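Local coordinates for genome packaging NTPase B204 (Sulfolobus turreted icosahedral virus 2, PDB 4KFS), which probably hydrolyses nucleoside triphosphates to drive packaging of the viral genome into the capsid, and here holds adenosine monophosphate, at residues Tyr19-Tyr24 against Ser48-Phe53; Val99-Glu104 against Gly132-Thr137. All blocks are in the same frame, centred on the assembly; numbering follows the deposited sequence.

Interaction 1: residues Tyr19-Tyr24 against Ser48-Phe53. With AMP (adenosine monophosphate), chain C.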
loop_
_atom_site.group_PDB
_atom_site.type_symbol
_atom_site.label_atom_id
_atom_site.label_comp_id
_atom_site.label_asym_id
_atom_site.label_seq_id
_atom_site.Cartn_x
_atom_site.Cartn_y
_atom_site.Cartn_z
ATOM N N TYR A 19 8.815 -1.753 8.485
ATOM C CA TYR A 19 10.220 -2.051 8.246
ATOM C C TYR A 19 10.430 -2.478 6.801
ATOM O O TYR A 19 11.405 -2.092 6.168
ATOM C CB TYR A 19 10.706 -3.142 9.206
ATOM C CG TYR A 19 12.213 -3.307 9.250
ATOM C CD1 TYR A 19 12.988 -2.575 10.147
ATOM C CD2 TYR A 19 12.860 -4.196 8.394
ATOM C CE1 TYR A 19 14.369 -2.722 10.191
ATOM C CE2 TYR A 19 14.237 -4.353 8.428
ATOM C CZ TYR A 19 14.988 -3.610 9.328
ATOM O OH TYR A 19 16.357 -3.769 9.369
ATOM N N LEU A 20 9.496 -3.267 6.277
ATOM C CA LEU A 20 9.579 -3.731 4.903
ATOM C C LEU A 20 9.431 -2.564 3.908
ATOM O O LEU A 20 10.106 -2.511 2.884
ATOM C CB LEU A 20 8.501 -4.792 4.663
ATOM C CG LEU A 20 8.407 -5.407 3.270
ATOM C CD1 LEU A 20 9.712 -6.127 2.935
ATOM C CD2 LEU A 20 7.222 -6.359 3.196
ATOM N N ILE A 21 8.535 -1.637 4.216
ATOM C CA ILE A 21 8.352 -0.446 3.392
ATOM C C ILE A 21 9.592 0.449 3.429
ATOM O O ILE A 21 10.017 0.967 2.406
ATOM C CB ILE A 21 7.152 0.381 3.861
ATOM C CG1 ILE A 21 5.898 -0.489 3.944
ATOM C CG2 ILE A 21 6.924 1.565 2.930
ATOM C CD1 ILE A 21 4.703 0.232 4.553
ATOM N N LYS A 22 10.169 0.611 4.614
ATOM C CA LYS A 22 11.292 1.535 4.804
ATOM C C LYS A 22 12.648 1.015 4.338
ATOM O O LYS A 22 13.521 1.800 3.973
ATOM C CB LYS A 22 11.396 1.964 6.266
ATOM C CG LYS A 22 10.261 2.862 6.725
ATOM C CD LYS A 22 10.248 3.001 8.243
ATOM C CE LYS A 22 8.968 3.689 8.721
ATOM N NZ LYS A 22 8.728 3.532 10.186
ATOM N N HIS A 23 12.842 -0.295 4.364
ATOM C CA HIS A 23 14.173 -0.830 4.116
ATOM C C HIS A 23 14.200 -1.760 2.923
ATOM O O HIS A 23 15.257 -2.260 2.535
ATOM C CB HIS A 23 14.729 -1.514 5.367
ATOM C CG HIS A 23 15.007 -0.565 6.492
ATOM N ND1 HIS A 23 14.299 -0.581 7.675
ATOM C CD2 HIS A 23 15.902 0.446 6.605
ATOM C CE1 HIS A 23 14.756 0.367 8.474
ATOM N NE2 HIS A 23 15.724 1.009 7.847
ATOM N N TYR A 24 13.035 -1.999 2.337
ATOM C CA TYR A 24 13.000 -2.667 1.045
ATOM C C TYR A 24 12.377 -1.796 -0.040
ATOM O O TYR A 24 13.088 -1.285 -0.900
ATOM C CB TYR A 24 12.273 -4.006 1.087
ATOM C CG TYR A 24 12.205 -4.637 -0.285
ATOM C CD1 TYR A 24 13.319 -5.270 -0.831
ATOM C CD2 TYR A 24 11.040 -4.585 -1.044
ATOM C CE1 TYR A 24 13.271 -5.846 -2.093
ATOM C CE2 TYR A 24 10.980 -5.153 -2.307
ATOM C CZ TYR A 24 12.099 -5.783 -2.828
ATOM O OH TYR A 24 12.044 -6.353 -4.082
ATOM N N SER A 48 6.654 13.438 10.618
ATOM C CA SER A 48 5.887 12.310 10.107
ATOM C C SER A 48 6.776 11.083 10.138
ATOM O O SER A 48 7.992 11.187 9.958
ATOM C CB SER A 48 5.438 12.557 8.664
ATOM O OG SER A 48 4.404 13.527 8.572
ATOM N N GLU A 49 6.159 9.927 10.365
ATOM C CA GLU A 49 6.851 8.647 10.332
ATOM C C GLU A 49 7.778 8.536 9.129
ATOM O O GLU A 49 8.907 8.075 9.254
ATOM C CB GLU A 49 5.836 7.498 10.324
ATOM C CG GLU A 49 6.469 6.113 10.288
ATOM C CD GLU A 49 5.456 4.991 10.458
ATOM O OE1 GLU A 49 5.886 3.835 10.629
ATOM O OE2 GLU A 49 4.236 5.258 10.413
ATOM N N TYR A 50 7.318 8.988 7.968
ATOM C CA TYR A 50 8.135 8.875 6.759
ATOM C C TYR A 50 8.859 10.161 6.315
ATOM O O TYR A 50 9.370 10.225 5.195
ATOM C CB TYR A 50 7.301 8.319 5.613
ATOM C CG TYR A 50 6.847 6.891 5.815
ATOM C CD1 TYR A 50 7.558 5.837 5.264
ATOM C CD2 TYR A 50 5.697 6.599 6.543
ATOM C CE1 TYR A 50 7.147 4.530 5.433
ATOM C CE2 TYR A 50 5.275 5.289 6.719
ATOM C CZ TYR A 50 6.005 4.261 6.160
ATOM O OH TYR A 50 5.602 2.956 6.330
ATOM N N SER A 51 8.924 11.159 7.194
ATOM C CA SER A 51 9.591 12.438 6.887
ATOM C C SER A 51 10.993 12.326 6.280
ATOM O O SER A 51 11.369 13.134 5.432
ATOM C CB SER A 51 9.685 13.311 8.138
ATOM O OG SER A 51 8.417 13.492 8.726
ATOM N N LYS A 52 11.767 11.333 6.707
ATOM C CA LYS A 52 13.152 11.227 6.247
ATOM C C LYS A 52 13.256 10.801 4.779
ATOM O O LYS A 52 14.292 10.979 4.142
ATOM C CB LYS A 52 13.960 10.275 7.144
ATOM C CG LYS A 52 14.291 8.905 6.514
ATOM C CD LYS A 52 15.726 8.866 5.956
ATOM C CE LYS A 52 15.896 7.785 4.890
ATOM N NZ LYS A 52 16.982 8.101 3.907
ATOM N N PHE A 53 12.174 10.257 4.240
ATOM C CA PHE A 53 12.235 9.616 2.930
ATOM C C PHE A 53 11.809 10.495 1.755
ATOM O O PHE A 53 11.745 10.025 0.622
ATOM C CB PHE A 53 11.420 8.317 2.939
ATOM C CG PHE A 53 11.836 7.353 4.017
ATOM C CD1 PHE A 53 12.876 6.467 3.806
ATOM C CD2 PHE A 53 11.187 7.336 5.237
ATOM C CE1 PHE A 53 13.263 5.575 4.792
ATOM C CE2 PHE A 53 11.570 6.454 6.231
ATOM C CZ PHE A 53 12.611 5.573 6.006
HETATM P P AMP C . 6.989 -2.689 12.242
HETATM O O1P AMP C . 5.829 -3.636 12.033
HETATM O O2P AMP C . 6.722 -1.380 12.951
HETATM O O3P AMP C . 7.692 -2.426 10.932
HETATM O "O5'" AMP C . 8.180 -3.451 12.976
HETATM C "C5'" AMP C . 9.511 -3.349 12.497
HETATM C "C4'" AMP C . 10.514 -3.418 13.622
HETATM O "O4'" AMP C . 11.061 -4.755 13.702
HETATM C "C3'" AMP C . 11.739 -2.534 13.467
HETATM O "O3'" AMP C . 11.498 -1.184 13.829
HETATM C "C2'" AMP C . 12.782 -3.231 14.339
HETATM O "O2'" AMP C . 12.633 -2.856 15.701
HETATM C "C1'" AMP C . 12.382 -4.703 14.197
HETATM N N9 AMP C . 13.271 -5.431 13.268
HETATM C C8 AMP C . 14.593 -5.618 13.476
HETATM N N7 AMP C . 15.156 -6.325 12.461
HETATM C C5 AMP C . 14.180 -6.609 11.583
HETATM C C6 AMP C . 14.115 -7.327 10.292
HETATM N N6 AMP C . 15.226 -7.889 9.759
HETATM N N1 AMP C . 12.919 -7.403 9.678
HETATM C C2 AMP C . 11.826 -6.833 10.233
HETATM N N3 AMP C . 11.800 -6.156 11.394
HETATM C C4 AMP C . 12.936 -6.021 12.113
#

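Interaction 2: residues Val99-Glu104 against Gly132-Thr137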
loop_
_atom_site.group_PDB
_atom_site.type_symbol
_atom_site.label_atom_id
_atom_site.label_comp_id
_atom_site.label_asym_id
_atom_site.label_seq_id
_atom_site.Cartn_x
_atom_site.Cartn_y
_atom_site.Cartn_z
ATOM N N VAL A 99 4.819 5.525 -7.434
ATOM C CA VAL A 99 4.159 4.699 -6.446
ATOM C C VAL A 99 3.526 5.560 -5.367
ATOM O O VAL A 99 4.192 6.363 -4.724
ATOM C CB VAL A 99 5.129 3.703 -5.785
ATOM C CG1 VAL A 99 4.362 2.799 -4.813
ATOM C CG2 VAL A 99 5.841 2.870 -6.841
ATOM N N LEU A 100 2.227 5.402 -5.183
ATOM C CA LEU A 100 1.538 6.055 -4.080
ATOM C C LEU A 100 1.493 5.116 -2.875
ATOM O O LEU A 100 0.829 4.065 -2.909
ATOM C CB LEU A 100 0.132 6.456 -4.499
ATOM C CG LEU A 100 -0.763 7.058 -3.416
ATOM C CD1 LEU A 100 -0.134 8.303 -2.779
ATOM C CD2 LEU A 100 -2.136 7.387 -4.017
ATOM N N ILE A 101 2.210 5.501 -1.821
ATOM C CA ILE A 101 2.330 4.698 -0.607
ATOM C C ILE A 101 1.383 5.206 0.484
ATOM O O ILE A 101 1.474 6.352 0.928
ATOM C CB ILE A 101 3.788 4.713 -0.078
ATOM C CG1 ILE A 101 4.756 4.267 -1.180
ATOM C CG2 ILE A 101 3.917 3.873 1.194
ATOM C CD1 ILE A 101 6.219 4.205 -0.741
ATOM N N ILE A 102 0.449 4.361 0.895
ATOM C CA ILE A 102 -0.539 4.749 1.893
ATOM C C ILE A 102 -0.445 3.852 3.128
ATOM O O ILE A 102 -0.897 2.692 3.101
ATOM C CB ILE A 102 -1.944 4.681 1.298
ATOM C CG1 ILE A 102 -1.985 5.451 -0.021
ATOM C CG2 ILE A 102 -2.964 5.241 2.270
ATOM C CD1 ILE A 102 -3.386 5.653 -0.570
ATOM N N ASP A 103 0.132 4.377 4.213
ATOM C CA ASP A 103 0.407 3.535 5.388
ATOM C C ASP A 103 -0.805 3.168 6.270
ATOM O O ASP A 103 -0.794 2.132 6.929
ATOM C CB ASP A 103 1.589 4.056 6.231
ATOM C CG ASP A 103 1.363 5.452 6.781
ATOM O OD1 ASP A 103 0.195 5.894 6.850
ATOM O OD2 ASP A 103 2.361 6.110 7.161
ATOM N N GLU A 104 -1.846 3.991 6.286
ATOM C CA GLU A 104 -3.062 3.589 6.997
ATOM C C GLU A 104 -4.205 3.541 6.000
ATOM O O GLU A 104 -5.053 4.435 5.951
ATOM C CB GLU A 104 -3.353 4.522 8.178
ATOM C CG GLU A 104 -2.151 4.672 9.121
ATOM C CD GLU A 104 -2.498 5.299 10.462
ATOM O OE1 GLU A 104 -3.700 5.391 10.789
ATOM O OE2 GLU A 104 -1.570 5.695 11.197
ATOM N N GLY A 132 1.364 3.282 -9.246
ATOM C CA GLY A 132 1.318 2.077 -8.432
ATOM C C GLY A 132 0.742 2.406 -7.061
ATOM O O GLY A 132 0.668 3.581 -6.677
ATOM N N LEU A 133 0.327 1.384 -6.322
ATOM C CA LEU A 133 -0.137 1.567 -4.950
ATOM C C LEU A 133 0.531 0.582 -4.009
ATOM O O LEU A 133 0.646 -0.610 -4.313
ATOM C CB LEU A 133 -1.643 1.362 -4.842
ATOM C CG LEU A 133 -2.657 2.373 -5.358
ATOM C CD1 LEU A 133 -4.026 1.712 -5.279
ATOM C CD2 LEU A 133 -2.654 3.652 -4.530
ATOM N N ILE A 134 0.972 1.088 -2.865
ATOM C CA ILE A 134 1.338 0.237 -1.751
ATOM C C ILE A 134 0.429 0.617 -0.584
ATOM O O ILE A 134 0.488 1.741 -0.064
ATOM C CB ILE A 134 2.818 0.418 -1.374
ATOM C CG1 ILE A 134 3.718 -0.062 -2.518
ATOM C CG2 ILE A 134 3.118 -0.322 -0.098
ATOM C CD1 ILE A 134 5.213 0.168 -2.286
ATOM N N LEU A 135 -0.444 -0.307 -0.206
ATOM C CA LEU A 135 -1.421 -0.065 0.842
ATOM C C LEU A 135 -1.083 -0.934 2.034
ATOM O O LEU A 135 -0.882 -2.137 1.878
ATOM C CB LEU A 135 -2.822 -0.431 0.364
ATOM C CG LEU A 135 -3.416 0.207 -0.886
ATOM C CD1 LEU A 135 -4.861 -0.238 -1.039
ATOM C CD2 LEU A 135 -3.311 1.731 -0.833
ATOM N N SER A 136 -1.015 -0.361 3.230
ATOM C CA SER A 136 -0.768 -1.222 4.392
ATOM C C SER A 136 -1.903 -1.116 5.392
ATOM O O SER A 136 -2.568 -0.075 5.496
ATOM C CB SER A 136 0.595 -0.955 5.049
ATOM O OG SER A 136 0.583 0.222 5.838
ATOM N N THR A 137 -2.151 -2.215 6.089
ATOM C CA THR A 137 -3.194 -2.255 7.096
ATOM C C THR A 137 -2.847 -3.254 8.184
ATOM O O THR A 137 -2.027 -4.141 7.980
ATOM C CB THR A 137 -4.570 -2.583 6.484
ATOM O OG1 THR A 137 -5.549 -2.676 7.526
ATOM C CG2 THR A 137 -4.531 -3.896 5.713
#

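Interaction 1: residues Tyr19-Tyr24 against Ser48-Phe53
Lys22, on the helix that carries Tyr19-Tyr24, lays its side chain across Phe53 and Tyr50 and ends in a salt bridge with Glu49. The chain starts at Lys22 CB, 3.8 Å from CZ of Phe53. At the next atom two rings meet the lysine: Lys22 CG lies 3.7 Å from Phe53 CZ and is also in contact with CE1 of Tyr50. CG stands opposite the carbonyl carbon (chi1 -69°), and the extended chain beyond it carries CD past the Phe53 rim. Lys22 CE then sits over a face of the Tyr50 ring, 4.2 Å from the ring centroid and 25° off the normal, a CH-pi contact. At the tip, Lys22 NZ donates to Glu49 OE1 at 2.9 Å, using the anti lone pair of that oxygen; the ammonium is too far from the Tyr50 ring for more than a weak cation-pi attraction. Beside the lysine, Ile21 CD1 packs 3.4 Å from Tyr50 OH. On the ligand side of the helix, Tyr19 N donates to O3P of AMP at 2.8 Å, and the Tyr19 ring has the adenine over one face and His23 ND1 over the other. A backbone amide on the phosphate near the start of a helix, just after Lys17 and Ser18, with Gly16 N also bonded to AMP, is consistent with a Walker A P-loop, whose helix here is packed against the loop following strand 35-40.

Interaction 2: residues Val99-Glu104 against Gly132-Thr137
Leu100 and Leu133 lie side by side and point the same way from two adjacent parallel strands, as do Ile102 and Leu135, in the central sheet of what appears to be a P-loop NTPase fold. The strand axes approach to 4.4 Å and diverge by only 15°, so the pairs stay in step from Val99-Gly132 to Ile102-Leu135. On the face bearing the leucines, CD2 of Leu100 meets CD2 of Leu133 at 3.8 Å. Farther along, Leu135 CD2 fits against Ile102, 3.9 Å from its CB and equally near its CD1; Phe109 of helix 106-109 covers this pair. The other face is packed differently. Gly132 brings no side chain beside Val99, and Val99 CG1, the methyl anti to the backbone N, instead reaches diagonally to Ile134, 3.7 Å from both CG1 and CD1. Helix 17-31 packs on this side, with Leu29 on Val99, Ile26 on Ile101 and Phe25 on Ile134. Between the two layers, Leu100 and Ile102 each donate and accept one backbone bond with the neighbouring strand. These bonds run from Leu100 N to Gly132 O, from Ile134 N to Leu100 O, from Ile102 N to Ile134 O and from Ser136 N to Ile102 O. Past the last paired residues the backbone pattern gives way to a side-chain bond: Ser136 OG, rotated between its backbone N and carbonyl carbon (chi1 77°), donates to Asp103 O at 2.6 Å, tilted 28° from the carbonyl plane.

How the interactions relate
Interaction 1 closes before interaction 2 opens along the chain, and their centres are 12 Å apart. Helix 17-31 joins them: it supplies Tyr19-Tyr24 and also covers the sheet face bearing Val99, Ile101 and Ile134, with Ile21 CG2 4.2 Å from Ile101 CG2. Strand 35-40, which leads to the loop of Ser48-Phe53, pairs directly with strand 98-102. Where the two contacts meet, Tyr50 CE2 packs 3.1 Å from Asp103 OD2, and the carboxylates of Glu49 and Asp103 come close. Loop, helix and strand ends thus converge near the presumed P-loop, with Ser136 touching Lys17, consistent with a nucleotide site at the C-terminal ends of the central parallel strands.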